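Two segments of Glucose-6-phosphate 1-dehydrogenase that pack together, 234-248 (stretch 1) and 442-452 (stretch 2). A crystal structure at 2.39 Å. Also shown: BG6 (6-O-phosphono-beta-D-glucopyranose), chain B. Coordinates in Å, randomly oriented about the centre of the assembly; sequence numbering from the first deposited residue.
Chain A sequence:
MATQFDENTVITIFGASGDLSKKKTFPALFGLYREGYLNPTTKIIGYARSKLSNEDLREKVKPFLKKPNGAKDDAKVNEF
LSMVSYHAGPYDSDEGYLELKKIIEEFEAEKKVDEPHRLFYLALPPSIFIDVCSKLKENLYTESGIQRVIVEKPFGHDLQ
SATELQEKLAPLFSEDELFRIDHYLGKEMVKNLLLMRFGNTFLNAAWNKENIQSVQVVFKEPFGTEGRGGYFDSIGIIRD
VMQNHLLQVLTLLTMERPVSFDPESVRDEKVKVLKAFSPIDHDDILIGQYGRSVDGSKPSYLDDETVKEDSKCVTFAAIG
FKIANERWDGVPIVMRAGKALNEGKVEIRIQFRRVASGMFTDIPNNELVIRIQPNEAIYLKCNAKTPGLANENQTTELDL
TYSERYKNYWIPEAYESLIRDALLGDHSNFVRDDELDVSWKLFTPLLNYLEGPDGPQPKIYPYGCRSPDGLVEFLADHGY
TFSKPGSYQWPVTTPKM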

# COMPACT_ATOMS: atom_id res chain seq x y z
N SER A 234 8.54 14.63 11.55
CA SER A 234 9.10 13.45 12.18
C SER A 234 8.90 12.19 11.35
O SER A 234 9.37 11.12 11.75
CB SER A 234 8.46 13.26 13.55
OG SER A 234 7.05 13.17 13.42
N ILE A 235 8.19 12.28 10.21
CA ILE A 235 7.91 11.14 9.34
C ILE A 235 8.94 11.10 8.21
O ILE A 235 9.83 10.23 8.20
CB ILE A 235 6.50 11.22 8.74
CG1 ILE A 235 5.41 11.31 9.82
CG2 ILE A 235 6.23 10.00 7.88
CD1 ILE A 235 5.56 10.31 10.91
N GLY A 236 8.82 12.03 7.25
CA GLY A 236 9.64 12.05 6.06
C GLY A 236 9.14 11.10 4.98
O GLY A 236 8.39 10.17 5.24
N ILE A 237 9.59 11.35 3.75
CA ILE A 237 9.00 10.65 2.61
C ILE A 237 9.38 9.18 2.63
O ILE A 237 8.61 8.32 2.18
CB ILE A 237 9.42 11.32 1.28
CG1 ILE A 237 8.52 10.87 0.14
CG2 ILE A 237 10.87 11.00 0.92
CD1 ILE A 237 7.09 11.30 0.31
N ILE A 238 10.56 8.87 3.17
CA ILE A 238 11.03 7.50 3.17
C ILE A 238 10.12 6.64 4.04
O ILE A 238 9.61 5.61 3.60
CB ILE A 238 12.50 7.44 3.62
CG1 ILE A 238 13.34 8.26 2.65
CG2 ILE A 238 12.98 6.00 3.66
CD1 ILE A 238 14.75 8.43 3.06
N ARG A 239 9.87 7.08 5.27
CA ARG A 239 8.92 6.39 6.13
C ARG A 239 7.52 6.44 5.56
O ARG A 239 6.74 5.50 5.76
CB ARG A 239 8.90 7.03 7.52
CG ARG A 239 9.84 6.43 8.50
CD ARG A 239 9.44 6.80 9.91
NE ARG A 239 10.58 6.66 10.80
CZ ARG A 239 11.51 7.59 10.95
NH1 ARG A 239 11.42 8.73 10.27
NH2 ARG A 239 12.53 7.39 11.78
N ASP A 240 7.16 7.53 4.89
CA ASP A 240 5.76 7.72 4.53
C ASP A 240 5.31 6.71 3.48
O ASP A 240 4.21 6.17 3.59
CB ASP A 240 5.52 9.15 4.04
CG ASP A 240 4.02 9.50 4.01
OD1 ASP A 240 3.26 9.04 4.90
OD2 ASP A 240 3.60 10.23 3.09
N VAL A 241 6.12 6.46 2.45
CA VAL A 241 5.68 5.63 1.33
C VAL A 241 6.74 4.65 0.84
O VAL A 241 6.41 3.68 0.15
CB VAL A 241 5.21 6.50 0.15
CG1 VAL A 241 4.10 7.47 0.59
CG2 VAL A 241 6.39 7.23 -0.50
N MET A 242 8.01 4.89 1.15
CA MET A 242 9.05 4.05 0.57
C MET A 242 9.28 2.78 1.39
O MET A 242 9.33 1.68 0.81
CB MET A 242 10.35 4.83 0.41
CG MET A 242 10.15 6.20 -0.26
SD MET A 242 11.68 7.09 -0.69
CE MET A 242 12.49 5.86 -1.72
N GLN A 243 9.42 2.91 2.71
CA GLN A 243 9.57 1.75 3.59
C GLN A 243 8.38 0.77 3.47
O GLN A 243 8.53 -0.41 3.78
CB GLN A 243 9.72 2.23 5.04
CG GLN A 243 9.94 1.15 6.11
CD GLN A 243 8.64 0.50 6.60
OE1 GLN A 243 7.55 1.07 6.46
NE2 GLN A 243 8.75 -0.71 7.13
N ASN A 244 7.20 1.25 3.07
CA ASN A 244 6.04 0.38 3.01
C ASN A 244 5.54 0.19 1.58
O ASN A 244 5.88 -0.81 0.95
CB ASN A 244 4.92 0.91 3.91
CG ASN A 244 4.90 2.42 3.98
OD1 ASN A 244 4.33 3.08 3.12
ND2 ASN A 244 5.52 2.97 5.00
N HIS A 245 4.75 1.13 1.05
CA HIS A 245 4.13 0.96 -0.26
C HIS A 245 5.14 0.57 -1.33
O HIS A 245 5.00 -0.47 -1.99
CB HIS A 245 3.41 2.24 -0.69
CG HIS A 245 2.40 2.72 0.30
ND1 HIS A 245 1.61 1.86 1.03
CD2 HIS A 245 2.06 3.97 0.69
CE1 HIS A 245 0.81 2.56 1.82
NE2 HIS A 245 1.07 3.85 1.63
N LEU A 246 6.15 1.42 -1.54
CA LEU A 246 7.08 1.17 -2.64
C LEU A 246 7.87 -0.12 -2.42
O LEU A 246 8.13 -0.87 -3.37
CB LEU A 246 8.00 2.38 -2.83
CG LEU A 246 7.32 3.70 -3.26
CD1 LEU A 246 8.30 4.62 -3.98
CD2 LEU A 246 6.08 3.42 -4.14
N LEU A 247 8.28 -0.39 -1.18
CA LEU A 247 9.00 -1.63 -0.91
C LEU A 247 8.12 -2.84 -1.21
O LEU A 247 8.60 -3.84 -1.76
CB LEU A 247 9.48 -1.67 0.54
CG LEU A 247 10.35 -2.88 0.89
CD1 LEU A 247 11.53 -2.97 -0.09
CD2 LEU A 247 10.84 -2.82 2.33
N GLN A 248 6.83 -2.75 -0.88
CA GLN A 248 5.90 -3.83 -1.21
C GLN A 248 5.91 -4.13 -2.70
O GLN A 248 6.10 -5.28 -3.12
CB GLN A 248 4.49 -3.46 -0.75
CG GLN A 248 4.23 -3.68 0.74
CD GLN A 248 4.33 -5.15 1.14
OE1 GLN A 248 4.28 -6.04 0.30
NE2 GLN A 248 4.47 -5.39 2.43
N LEU A 442 16.03 -3.27 7.33
CA LEU A 442 16.64 -2.71 6.13
C LEU A 442 16.70 -1.18 6.18
O LEU A 442 17.73 -0.58 5.86
CB LEU A 442 15.86 -3.18 4.90
CG LEU A 442 16.33 -2.64 3.55
CD1 LEU A 442 17.78 -3.04 3.30
CD2 LEU A 442 15.44 -3.11 2.40
N PHE A 443 15.61 -0.54 6.59
CA PHE A 443 15.50 0.91 6.50
C PHE A 443 15.96 1.65 7.74
O PHE A 443 16.28 2.85 7.66
CB PHE A 443 14.06 1.31 6.21
CG PHE A 443 13.72 1.30 4.78
CD1 PHE A 443 13.36 0.11 4.15
CD2 PHE A 443 13.78 2.45 4.03
CE1 PHE A 443 13.06 0.10 2.79
CE2 PHE A 443 13.48 2.44 2.67
CZ PHE A 443 13.13 1.27 2.05
N THR A 444 15.98 1.00 8.90
CA THR A 444 16.32 1.72 10.12
C THR A 444 17.71 2.34 10.06
O THR A 444 17.85 3.53 10.39
CB THR A 444 16.16 0.81 11.34
OG1 THR A 444 14.76 0.63 11.60
CG2 THR A 444 16.83 1.43 12.55
N PRO A 445 18.77 1.64 9.63
CA PRO A 445 20.08 2.31 9.57
C PRO A 445 20.08 3.55 8.69
O PRO A 445 20.66 4.57 9.08
CB PRO A 445 21.00 1.22 9.02
CG PRO A 445 20.32 -0.06 9.37
CD PRO A 445 18.86 0.24 9.18
N LEU A 446 19.44 3.52 7.52
CA LEU A 446 19.35 4.73 6.73
C LEU A 446 18.63 5.83 7.49
O LEU A 446 19.06 6.99 7.50
CB LEU A 446 18.65 4.46 5.40
CG LEU A 446 18.36 5.73 4.59
CD1 LEU A 446 19.66 6.45 4.24
CD2 LEU A 446 17.58 5.44 3.32
N LEU A 447 17.53 5.48 8.16
CA LEU A 447 16.73 6.49 8.85
C LEU A 447 17.47 7.06 10.06
O LEU A 447 17.38 8.26 10.33
CB LEU A 447 15.39 5.90 9.27
CG LEU A 447 14.39 5.66 8.14
CD1 LEU A 447 13.19 4.87 8.66
CD2 LEU A 447 13.95 6.99 7.59
N ASN A 448 18.18 6.21 10.81
CA ASN A 448 19.03 6.68 11.90
C ASN A 448 20.09 7.64 11.38
O ASN A 448 20.38 8.67 12.01
CB ASN A 448 19.70 5.50 12.60
CG ASN A 448 18.75 4.71 13.45
OD1 ASN A 448 17.63 5.15 13.74
ND2 ASN A 448 19.19 3.51 13.87
N TYR A 449 20.71 7.31 10.25
CA TYR A 449 21.77 8.15 9.72
C TYR A 449 21.22 9.51 9.30
O TYR A 449 21.79 10.55 9.65
CB TYR A 449 22.47 7.43 8.57
CG TYR A 449 23.21 8.32 7.61
CD1 TYR A 449 24.47 8.82 7.92
CD2 TYR A 449 22.66 8.64 6.38
CE1 TYR A 449 25.15 9.64 7.04
CE2 TYR A 449 23.33 9.45 5.50
CZ TYR A 449 24.57 9.95 5.83
OH TYR A 449 25.22 10.76 4.93
N LEU A 450 20.09 9.54 8.59
CA LEU A 450 19.56 10.80 8.10
C LEU A 450 19.09 11.70 9.24
O LEU A 450 19.21 12.92 9.17
CB LEU A 450 18.41 10.54 7.14
CG LEU A 450 18.73 9.87 5.80
CD1 LEU A 450 17.47 9.82 4.92
CD2 LEU A 450 19.85 10.60 5.10
N GLU A 451 18.51 11.11 10.29
CA GLU A 451 17.89 11.87 11.36
C GLU A 451 18.80 12.08 12.55
O GLU A 451 18.40 12.73 13.52
CB GLU A 451 16.59 11.18 11.80
CG GLU A 451 15.47 11.37 10.78
CD GLU A 451 14.40 10.29 10.84
OE1 GLU A 451 13.55 10.25 9.92
OE2 GLU A 451 14.41 9.50 11.81
N GLY A 452 20.03 11.56 12.50
CA GLY A 452 21.00 11.80 13.54
C GLY A 452 21.64 13.17 13.38
O GLY A 452 21.25 13.99 12.55
C1 BG6 B . -0.15 7.28 2.55
C2 BG6 B . 0.86 8.40 2.79
O1 BG6 B . 0.24 6.08 3.09
O5 BG6 B . -0.31 7.07 1.07
C3 BG6 B . 0.46 9.66 2.09
O2 BG6 B . 1.03 8.67 4.19
C4 BG6 B . 0.32 9.44 0.62
O3 BG6 B . 1.46 10.69 2.28
C5 BG6 B . -0.67 8.30 0.34
O4 BG6 B . -0.11 10.66 0.01
C6 BG6 B . -0.72 7.91 -1.11
O6 BG6 B . -1.65 6.85 -1.24
P BG6 B . -2.52 6.74 -2.65
O1P BG6 B . -1.43 6.75 -3.70
O2P BG6 B . -3.44 7.93 -2.75
O3P BG6 B . -3.38 5.48 -2.73

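The most unusual feature of this contact is the way F443 meets stretch 1: its ring lies flat against the backbone of a helix, with the CA of Q243 3.9 Å from the ring centroid and 10° off the ring normal, a CH-pi contact over the face. The two backbones come close here, the CA atoms of Q243 and F443 being 6.7 Å apart. Around Q243 the first helix widens into a pi-type turn at 238-246, where Q243 N bonds to I238 O (2.8 Å) and L246 N to V241 O (2.8 Å).

The F443 side chain fits as a knob among I238, M242, Q243 and L247. I238 CG2 approaches the ring edge at F443 CD2 (3.7 Å), while L247 CD2 lies 3.7 Å from F443 CE1. The helices run nearly antiparallel, at 162°, and I238 returns the packing in the other direction: its side chain sits among F443, L446, L447 and L450, with I238 CD1 reaching L450 CD1 at 3.6 Å and L446 CD2 at 4.1 Å.

Beside this apolar packing, R239 and E451 form a two-pronged salt bridge. R239 NH1 donates to E451 OE1 (2.6 Å) and R239 NH2 to E451 OE2 (2.8 Å), so each carboxylate oxygen receives its own hydrogen bond. The CA-to-CB bond of R239 points sideways, yet its extended chain carries the guanidinium to E451. L447 CD1 lies over one face of that group, while E451 OE1 meets its edge, near its plane. R239 NH1 also donates to I235 O (3.0 Å), which ties the arginine back to its own stretch.

The opposite side of the first helix serves the ligand: D240 OD1 and OD2 accept very short hydrogen bonds from BG6 O2 (2.4 Å) and O3 (2.3 Å), and H245 NE2 hydrogen-bonds with BG6 O1 (2.8 Å).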